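Local coordinates for protein D-alanyl-D-alanine carboxypeptidase (PDB 4RYE) that shows D,D-carboxypeptidase activity in vitro and probably trims the terminal D-Ala-D-Ala of peptidoglycan stem peptides in Mycobacterium tuberculosis, at residues Q199-A204 with G221-G226; R228-A233 with T252-G257. One frame throughout, in Å; residues are numbered along the deposited sequence.

Interaction 1. Residues Q199-A204 with G221-G226; sequences QRYPGA and GAAARG
Tyr201 and Pro202 meet Arg225 in a stacked and hydrogen-bonded contact at the edge of the main antiparallel sheet, where the turn leading into outer strand 204-212 meets the end of neighbouring strand 218-225. The backbone evidence comes first. Tyr201 to Ala204 form a type II beta turn, closed by Ala204 N to Tyr201 O (3.0 Å), with Gly203 in its third position at a positive phi of 98°. Ala224 N donates to Gly203 O (2.8 Å), and Ala204 pairs with Ala223 as an antiparallel non-hydrogen-bonded pair, so the strand pairing begins directly at the turn.

The side chain of Arg225 then reaches back over the turn, extended from CG to NE. Its guanidinium lies flat on the Tyr201 ring, the planes 5° apart and the centres separated by 3.9 Å. NH2 sits over the middle of the ring, and Arg225 CZ lies 3.4 Å from Tyr201 CZ; measured to the ring centroid, the cation-pi contact is off-centre. In the guanidinium plane, Arg225 holds Pro202 O side-on, with NE at 2.8 Å and NH2 at 2.9 Å; NH2 lies on a lone pair, whereas NE is tilted 23° from the carbonyl plane. Tyr201 CE2 is 4.1 Å from Ala223 CB.

Tyr201 OH is hydrogen-bonded to Asp255 of helix 246-259, which also forms a long, weak ion pair with Arg225 NH1. The two-nitrogen grip and the stack constrain the guanidinium in different directions, in its plane and across it, and the nearby carboxylate would be expected to favour its positive charge.

Interaction 2. Residues R228-A233 with T252-G257; sequences RRLVIA and TLFDWG
Leu230 and Ile232 pack on Phe254 where helix 246-259 lies across one face of the main antiparallel sheet, a helix-on-sheet layer of the penicillin-binding fold shared with the beta-lactamase clan. The short segments run roughly antiparallel, at 143°, with their axes 9.3 Å apart. Strand alternation separates the layers: Leu230 and Ile232 point to this helix, whereas Val231 and Ala233 point away and touch helix 155-166 on the other side of the sheet.

Ile232 makes most of the contacts with the ring. Its CG1 stands between the backbone N and carbonyl carbon (chi1 66°), and CD1 lies over one face of the Phe254 ring, offset toward the rim. The CH-pi distance from Ile232 CD1 to the Phe254 ring centroid is 4.0 Å, 24° off the normal. Ile232 CG1 closes to 3.7 Å from Phe254 CZ, and CG2 of the same isoleucine reaches Phe254 CE1.

Leu230 supplies most of the remaining apolar packing. Leu230 CB is 4.0 Å from Phe254 CD1, and Leu230 CD1 comes within 3.6 Å of Gly257 C, lying directly against the helix backbone at this glycine. Ile232 CD1 also brushes Leu253 CB.

Polar contact is indirect. Arg228, extended from CG to NE and salt-bridged through NE to Asp27, presents NH1 to a water 2.8 Å away, which lies in the guanidinium plane and 2.6 Å from Gly257 O.

Both contacts involve the main sheet; helix 246-259 is a partner in interaction 2 and touches interaction 1 from outside its segments. Strands 218-225 and 228-237 are neighbours, joined here by Leu230 N to Ala223 O at 2.8 Å, and the helix reaches Tyr201 through Asp255, Asp255 OD1 to Tyr201 OH at 2.6 Å. Phe254 also touches Ala223, so the two contacts meet through apolar packing as well. The chemistry follows the position: interaction 1, partly buried at the sheet edge, relies on charge, stacking and direct hydrogen bonds, whereas interaction 2, in the buried layer between sheet and helix, is almost wholly apolar, its polar link passing through water at one end.

Interaction 1. Residues Q199-A204 with G221-G226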
ATOM      1  N   GLN A 199      -8.811   1.200  12.866  1.00 27.33           N
ATOM      2  CA  GLN A 199      -9.497   1.679  14.057  1.00 25.25           C
ATOM      3  C   GLN A 199     -10.913   2.191  13.786  1.00 25.35           C
ATOM      4  O   GLN A 199     -11.771   2.141  14.662  1.00 27.22           O
ATOM      5  CB  GLN A 199      -8.662   2.779  14.727  1.00 30.05           C
ATOM      6  CG  GLN A 199      -7.258   2.331  15.114  1.00 45.54           C
ATOM      7  CD  GLN A 199      -6.309   3.493  15.332  1.00 56.53           C
ATOM      8  OE1 GLN A 199      -6.126   4.335  14.450  1.00 59.80           O
ATOM      9  NE2 GLN A 199      -5.694   3.543  16.508  1.00 59.45           N
ATOM     10  N   ARG A 200     -11.162   2.695  12.584  1.00 22.82           N
ATOM     11  CA  ARG A 200     -12.442   3.357  12.319  1.00 25.94           C
ATOM     12  C   ARG A 200     -13.464   2.473  11.626  1.00 25.16           C
ATOM     13  O   ARG A 200     -14.669   2.747  11.674  1.00 23.23           O
ATOM     14  CB  ARG A 200     -12.226   4.598  11.455  1.00 28.71           C
ATOM     15  CG  ARG A 200     -11.395   5.682  12.108  1.00 37.56           C
ATOM     16  CD  ARG A 200     -10.757   6.542  11.030  1.00 43.50           C
ATOM     17  NE  ARG A 200      -9.983   7.648  11.584  1.00 46.27           N
ATOM     18  CZ  ARG A 200     -10.458   8.879  11.708  1.00 51.97           C
ATOM     19  NH1 ARG A 200     -11.695   9.141  11.314  1.00 50.36           N
ATOM     20  NH2 ARG A 200      -9.700   9.842  12.218  1.00 55.21           N
ATOM     21  N   TYR A 201     -12.985   1.433  10.955  1.00 24.64           N
ATOM     22  CA  TYR A 201     -13.855   0.624  10.108  1.00 18.77           C
ATOM     23  C   TYR A 201     -13.805  -0.852  10.492  1.00 22.51           C
ATOM     24  O   TYR A 201     -12.868  -1.550  10.105  1.00 17.87           O
ATOM     25  CB  TYR A 201     -13.444   0.773   8.636  1.00 19.64           C
ATOM     26  CG  TYR A 201     -14.524   0.285   7.709  1.00 17.34           C
ATOM     27  CD1 TYR A 201     -15.605   1.090   7.407  1.00 21.16           C
ATOM     28  CD2 TYR A 201     -14.484  -0.994   7.169  1.00 17.32           C
ATOM     29  CE1 TYR A 201     -16.619   0.651   6.571  1.00 23.36           C
ATOM     30  CE2 TYR A 201     -15.500  -1.447   6.319  1.00 14.59           C
ATOM     31  CZ  TYR A 201     -16.564  -0.619   6.036  1.00 16.78           C
ATOM     32  OH  TYR A 201     -17.580  -1.051   5.209  1.00 22.67           O
ATOM     33  N   PRO A 202     -14.797  -1.324  11.273  1.00 21.42           N
ATOM     34  CA  PRO A 202     -14.880  -2.750  11.616  1.00 18.96           C
ATOM     35  C   PRO A 202     -14.810  -3.638  10.384  1.00 16.71           C
ATOM     36  O   PRO A 202     -15.553  -3.424   9.422  1.00 22.29           O
ATOM     37  CB  PRO A 202     -16.259  -2.863  12.264  1.00 19.04           C
ATOM     38  CG  PRO A 202     -16.401  -1.542  12.994  1.00 25.20           C
ATOM     39  CD  PRO A 202     -15.776  -0.524  12.034  1.00 23.62           C
ATOM     40  N   GLY A 203     -13.905  -4.611  10.415  1.00 16.41           N
ATOM     41  CA  GLY A 203     -13.714  -5.514   9.293  1.00 15.45           C
ATOM     42  C   GLY A 203     -12.564  -5.153   8.371  1.00 19.86           C
ATOM     43  O   GLY A 203     -12.238  -5.910   7.461  1.00 18.73           O
ATOM     44  N   ALA A 204     -11.955  -3.989   8.574  1.00 18.34           N
ATOM     45  CA  ALA A 204     -10.749  -3.652   7.807  1.00 19.53           C
ATOM     46  C   ALA A 204      -9.662  -4.693   8.102  1.00 17.54           C
ATOM     47  O   ALA A 204      -9.521  -5.122   9.238  1.00 18.09           O
ATOM     48  CB  ALA A 204     -10.265  -2.255   8.171  1.00 20.93           C
ATOM     49  N   GLY A 221      -6.210  -0.770   0.123  1.00 12.67           N
ATOM     50  CA  GLY A 221      -6.502  -1.534   1.325  1.00 15.24           C
ATOM     51  C   GLY A 221      -7.646  -2.508   1.164  1.00 16.86           C
ATOM     52  O   GLY A 221      -8.276  -2.576   0.107  1.00 17.44           O
ATOM     53  N   ALA A 222      -7.933  -3.256   2.225  1.00 12.39           N
ATOM     54  CA  ALA A 222      -8.939  -4.307   2.123  1.00 13.42           C
ATOM     55  C   ALA A 222      -9.769  -4.435   3.393  1.00 17.43           C
ATOM     56  O   ALA A 222      -9.332  -4.039   4.468  1.00 16.04           O
ATOM     57  CB  ALA A 222      -8.282  -5.628   1.785  1.00 15.24           C
ATOM     58  N   ALA A 223     -10.970  -4.992   3.245  1.00 15.25           N
ATOM     59  CA  ALA A 223     -11.871  -5.227   4.368  1.00 18.33           C
ATOM     60  C   ALA A 223     -12.685  -6.485   4.103  1.00 19.49           C
ATOM     61  O   ALA A 223     -12.810  -6.915   2.961  1.00 18.77           O
ATOM     62  CB  ALA A 223     -12.797  -4.033   4.568  1.00 13.12           C
ATOM     63  N   ALA A 224     -13.233  -7.069   5.166  1.00 16.68           N
ATOM     64  CA  ALA A 224     -14.094  -8.246   5.057  1.00 16.73           C
ATOM     65  C   ALA A 224     -15.350  -8.000   5.874  1.00 22.00           C
ATOM     66  O   ALA A 224     -15.257  -7.609   7.038  1.00 14.54           O
ATOM     67  CB  ALA A 224     -13.386  -9.478   5.596  1.00 14.00           C
ATOM     68  N   ARG A 225     -16.512  -8.241   5.271  1.00 15.57           N
ATOM     69  CA  ARG A 225     -17.788  -8.185   5.976  1.00 17.92           C
ATOM     70  C   ARG A 225     -18.775  -9.147   5.335  1.00 23.01           C
ATOM     71  O   ARG A 225     -18.849  -9.232   4.100  1.00 18.41           O
ATOM     72  CB  ARG A 225     -18.383  -6.768   5.929  1.00 16.42           C
ATOM     73  CG  ARG A 225     -17.738  -5.761   6.856  1.00 17.18           C
ATOM     74  CD  ARG A 225     -18.592  -4.513   7.002  1.00 21.63           C
ATOM     75  NE  ARG A 225     -17.958  -3.554   7.904  1.00 26.71           N
ATOM     76  CZ  ARG A 225     -18.489  -2.390   8.252  1.00 22.61           C
ATOM     77  NH1 ARG A 225     -19.668  -2.029   7.772  1.00 25.83           N
ATOM     78  NH2 ARG A 225     -17.833  -1.588   9.080  1.00 21.63           N
ATOM     79  N   GLY A 226     -19.538  -9.853   6.166  1.00 23.29           N
ATOM     80  CA  GLY A 226     -20.651 -10.653   5.682  1.00 23.22           C
ATOM     81  C   GLY A 226     -20.213 -11.762   4.752  1.00 18.03           C
ATOM     82  O   GLY A 226     -20.975 -12.220   3.918  1.00 22.94           O
TER

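Interaction 2. Residues R228-A233 with T252-G257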
ATOM      1  N   ARG A 228     -17.819 -11.669   2.487  1.00 23.28           N
ATOM      2  CA  ARG A 228     -17.150 -11.184   1.276  1.00 19.66           C
ATOM      3  C   ARG A 228     -15.932 -10.342   1.657  1.00 17.53           C
ATOM      4  O   ARG A 228     -15.924  -9.690   2.687  1.00 15.11           O
ATOM      5  CB  ARG A 228     -18.123 -10.352   0.435  1.00 23.26           C
ATOM      6  CG  ARG A 228     -17.576  -9.906  -0.904  1.00 25.59           C
ATOM      7  CD  ARG A 228     -18.644  -9.243  -1.788  1.00 25.51           C
ATOM      8  NE  ARG A 228     -18.263  -9.393  -3.190  1.00 24.37           N
ATOM      9  CZ  ARG A 228     -18.954  -8.939  -4.232  1.00 24.89           C
ATOM     10  NH1 ARG A 228     -20.073  -8.257  -4.057  1.00 24.13           N
ATOM     11  NH2 ARG A 228     -18.502  -9.157  -5.460  1.00 25.11           N
ATOM     12  N   ARG A 229     -14.893 -10.367   0.832  1.00 16.49           N
ATOM     13  CA  ARG A 229     -13.714  -9.564   1.107  1.00 14.95           C
ATOM     14  C   ARG A 229     -13.451  -8.637  -0.075  1.00 15.14           C
ATOM     15  O   ARG A 229     -13.427  -9.073  -1.228  1.00 16.09           O
ATOM     16  CB  ARG A 229     -12.525 -10.483   1.404  1.00 16.83           C
ATOM     17  CG  ARG A 229     -12.853 -11.532   2.484  1.00 18.78           C
ATOM     18  CD  ARG A 229     -11.612 -12.185   3.076  1.00 21.86           C
ATOM     19  NE  ARG A 229     -10.923 -13.037   2.111  1.00 26.76           N
ATOM     20  CZ  ARG A 229      -9.817 -13.725   2.387  1.00 33.25           C
ATOM     21  NH1 ARG A 229      -9.280 -13.654   3.595  1.00 28.42           N
ATOM     22  NH2 ARG A 229      -9.246 -14.479   1.461  1.00 31.49           N
ATOM     23  N   LEU A 230     -13.266  -7.355   0.217  1.00 14.02           N
ATOM     24  CA  LEU A 230     -13.117  -6.356  -0.831  1.00 12.34           C
ATOM     25  C   LEU A 230     -11.756  -5.705  -0.753  1.00 18.58           C
ATOM     26  O   LEU A 230     -11.152  -5.626   0.312  1.00 16.68           O
ATOM     27  CB  LEU A 230     -14.195  -5.271  -0.717  1.00 11.93           C
ATOM     28  CG  LEU A 230     -15.667  -5.689  -0.888  1.00 15.47           C
ATOM     29  CD1 LEU A 230     -16.598  -4.486  -0.738  1.00 21.25           C
ATOM     30  CD2 LEU A 230     -15.909  -6.386  -2.235  1.00 14.05           C
ATOM     31  N   VAL A 231     -11.294  -5.209  -1.892  1.00 13.98           N
ATOM     32  CA  VAL A 231     -10.054  -4.472  -1.933  1.00 12.60           C
ATOM     33  C   VAL A 231     -10.308  -3.201  -2.740  1.00 15.80           C
ATOM     34  O   VAL A 231     -10.999  -3.230  -3.764  1.00 17.42           O
ATOM     35  CB  VAL A 231      -8.910  -5.334  -2.514  1.00 11.35           C
ATOM     36  CG1 VAL A 231      -9.261  -5.850  -3.904  1.00 14.85           C
ATOM     37  CG2 VAL A 231      -7.597  -4.561  -2.543  1.00 13.94           C
ATOM     38  N   ILE A 232      -9.799  -2.077  -2.254  1.00 11.18           N
ATOM     39  CA  ILE A 232     -10.006  -0.823  -2.968  1.00 13.27           C
ATOM     40  C   ILE A 232      -8.686  -0.113  -3.120  1.00 16.87           C
ATOM     41  O   ILE A 232      -7.733  -0.387  -2.387  1.00 14.56           O
ATOM     42  CB  ILE A 232     -10.975   0.124  -2.231  1.00 14.83           C
ATOM     43  CG1 ILE A 232     -10.360   0.592  -0.911  1.00 18.57           C
ATOM     44  CG2 ILE A 232     -12.330  -0.540  -2.017  1.00 17.37           C
ATOM     45  CD1 ILE A 232     -11.178   1.671  -0.188  1.00 23.30           C
ATOM     46  N   ALA A 233      -8.631   0.789  -4.092  1.00 12.86           N
ATOM     47  CA  ALA A 233      -7.503   1.703  -4.220  1.00 15.27           C
ATOM     48  C   ALA A 233      -8.038   3.057  -4.632  1.00 15.00           C
ATOM     49  O   ALA A 233      -9.071   3.150  -5.296  1.00 16.31           O
ATOM     50  CB  ALA A 233      -6.481   1.184  -5.226  1.00 12.26           C
ATOM     51  N   THR A 252     -16.846   4.759   2.753  1.00 20.72           N
ATOM     52  CA  THR A 252     -17.985   4.886   1.845  1.00 24.14           C
ATOM     53  C   THR A 252     -17.927   3.850   0.711  1.00 18.55           C
ATOM     54  O   THR A 252     -18.944   3.236   0.371  1.00 20.13           O
ATOM     55  CB  THR A 252     -18.078   6.316   1.280  1.00 21.89           C
ATOM     56  OG1 THR A 252     -18.558   7.188   2.308  1.00 26.70           O
ATOM     57  CG2 THR A 252     -19.031   6.380   0.095  1.00 25.40           C
ATOM     58  N   LEU A 253     -16.743   3.639   0.143  1.00 16.30           N
ATOM     59  CA  LEU A 253     -16.579   2.655  -0.934  1.00 15.80           C
ATOM     60  C   LEU A 253     -16.759   1.222  -0.454  1.00 16.21           C
ATOM     61  O   LEU A 253     -17.425   0.426  -1.115  1.00 18.19           O
ATOM     62  CB  LEU A 253     -15.228   2.816  -1.630  1.00 14.99           C
ATOM     63  CG  LEU A 253     -15.151   4.018  -2.572  1.00 22.17           C
ATOM     64  CD1 LEU A 253     -13.748   4.156  -3.130  1.00 21.48           C
ATOM     65  CD2 LEU A 253     -16.182   3.882  -3.706  1.00 22.82           C
ATOM     66  N   PHE A 254     -16.182   0.900   0.701  1.00 18.44           N
ATOM     67  CA  PHE A 254     -16.367  -0.421   1.300  1.00 15.10           C
ATOM     68  C   PHE A 254     -17.839  -0.677   1.615  1.00 17.81           C
ATOM     69  O   PHE A 254     -18.380  -1.734   1.250  1.00 19.38           O
ATOM     70  CB  PHE A 254     -15.510  -0.565   2.573  1.00 14.21           C
ATOM     71  CG  PHE A 254     -14.055  -0.921   2.309  1.00 14.25           C
ATOM     72  CD1 PHE A 254     -13.711  -1.967   1.451  1.00 12.09           C
ATOM     73  CD2 PHE A 254     -13.035  -0.215   2.936  1.00 17.28           C
ATOM     74  CE1 PHE A 254     -12.368  -2.295   1.224  1.00 14.97           C
ATOM     75  CE2 PHE A 254     -11.703  -0.528   2.712  1.00 15.08           C
ATOM     76  CZ  PHE A 254     -11.363  -1.572   1.855  1.00 16.26           C
ATOM     77  N   ASP A 255     -18.486   0.283   2.283  1.00 18.51           N
ATOM     78  CA  ASP A 255     -19.910   0.178   2.606  1.00 21.58           C
ATOM     79  C   ASP A 255     -20.735  -0.052   1.336  1.00 20.43           C
ATOM     80  O   ASP A 255     -21.618  -0.914   1.299  1.00 20.91           O
ATOM     81  CB  ASP A 255     -20.433   1.461   3.274  1.00 27.42           C
ATOM     82  CG  ASP A 255     -20.110   1.545   4.765  1.00 29.22           C
ATOM     83  OD1 ASP A 255     -19.588   0.568   5.341  1.00 26.33           O
ATOM     84  OD2 ASP A 255     -20.403   2.604   5.365  1.00 28.26           O
ATOM     85  N   TRP A 256     -20.467   0.749   0.311  1.00 16.23           N
ATOM     86  CA  TRP A 256     -21.178   0.604  -0.956  1.00 22.59           C
ATOM     87  C   TRP A 256     -20.963  -0.792  -1.545  1.00 18.61           C
ATOM     88  O   TRP A 256     -21.907  -1.424  -2.022  1.00 19.01           O
ATOM     89  CB  TRP A 256     -20.746   1.679  -1.954  1.00 23.13           C
ATOM     90  CG  TRP A 256     -21.445   1.553  -3.287  1.00 24.52           C
ATOM     91  CD1 TRP A 256     -22.621   2.140  -3.665  1.00 25.68           C
ATOM     92  CD2 TRP A 256     -21.006   0.773  -4.406  1.00 22.93           C
ATOM     93  NE1 TRP A 256     -22.934   1.773  -4.951  1.00 23.51           N
ATOM     94  CE2 TRP A 256     -21.961   0.931  -5.424  1.00 20.30           C
ATOM     95  CE3 TRP A 256     -19.899  -0.047  -4.639  1.00 21.99           C
ATOM     96  CZ2 TRP A 256     -21.839   0.293  -6.671  1.00 18.57           C
ATOM     97  CZ3 TRP A 256     -19.781  -0.675  -5.874  1.00 21.56           C
ATOM     98  CH2 TRP A 256     -20.740  -0.501  -6.868  1.00 17.50           C
ATOM     99  N   GLY A 257     -19.725  -1.270  -1.496  1.00 17.92           N
ATOM    100  CA  GLY A 257     -19.392  -2.578  -2.030  1.00 20.65           C
ATOM    101  C   GLY A 257     -20.057  -3.719  -1.274  1.00 19.03           C
ATOM    102  O   GLY A 257     -20.472  -4.715  -1.868  1.00 15.96           O
TER
HETATM  103  O   HOH W   1     -21.562  -7.076  -1.935  1.00 20.95           O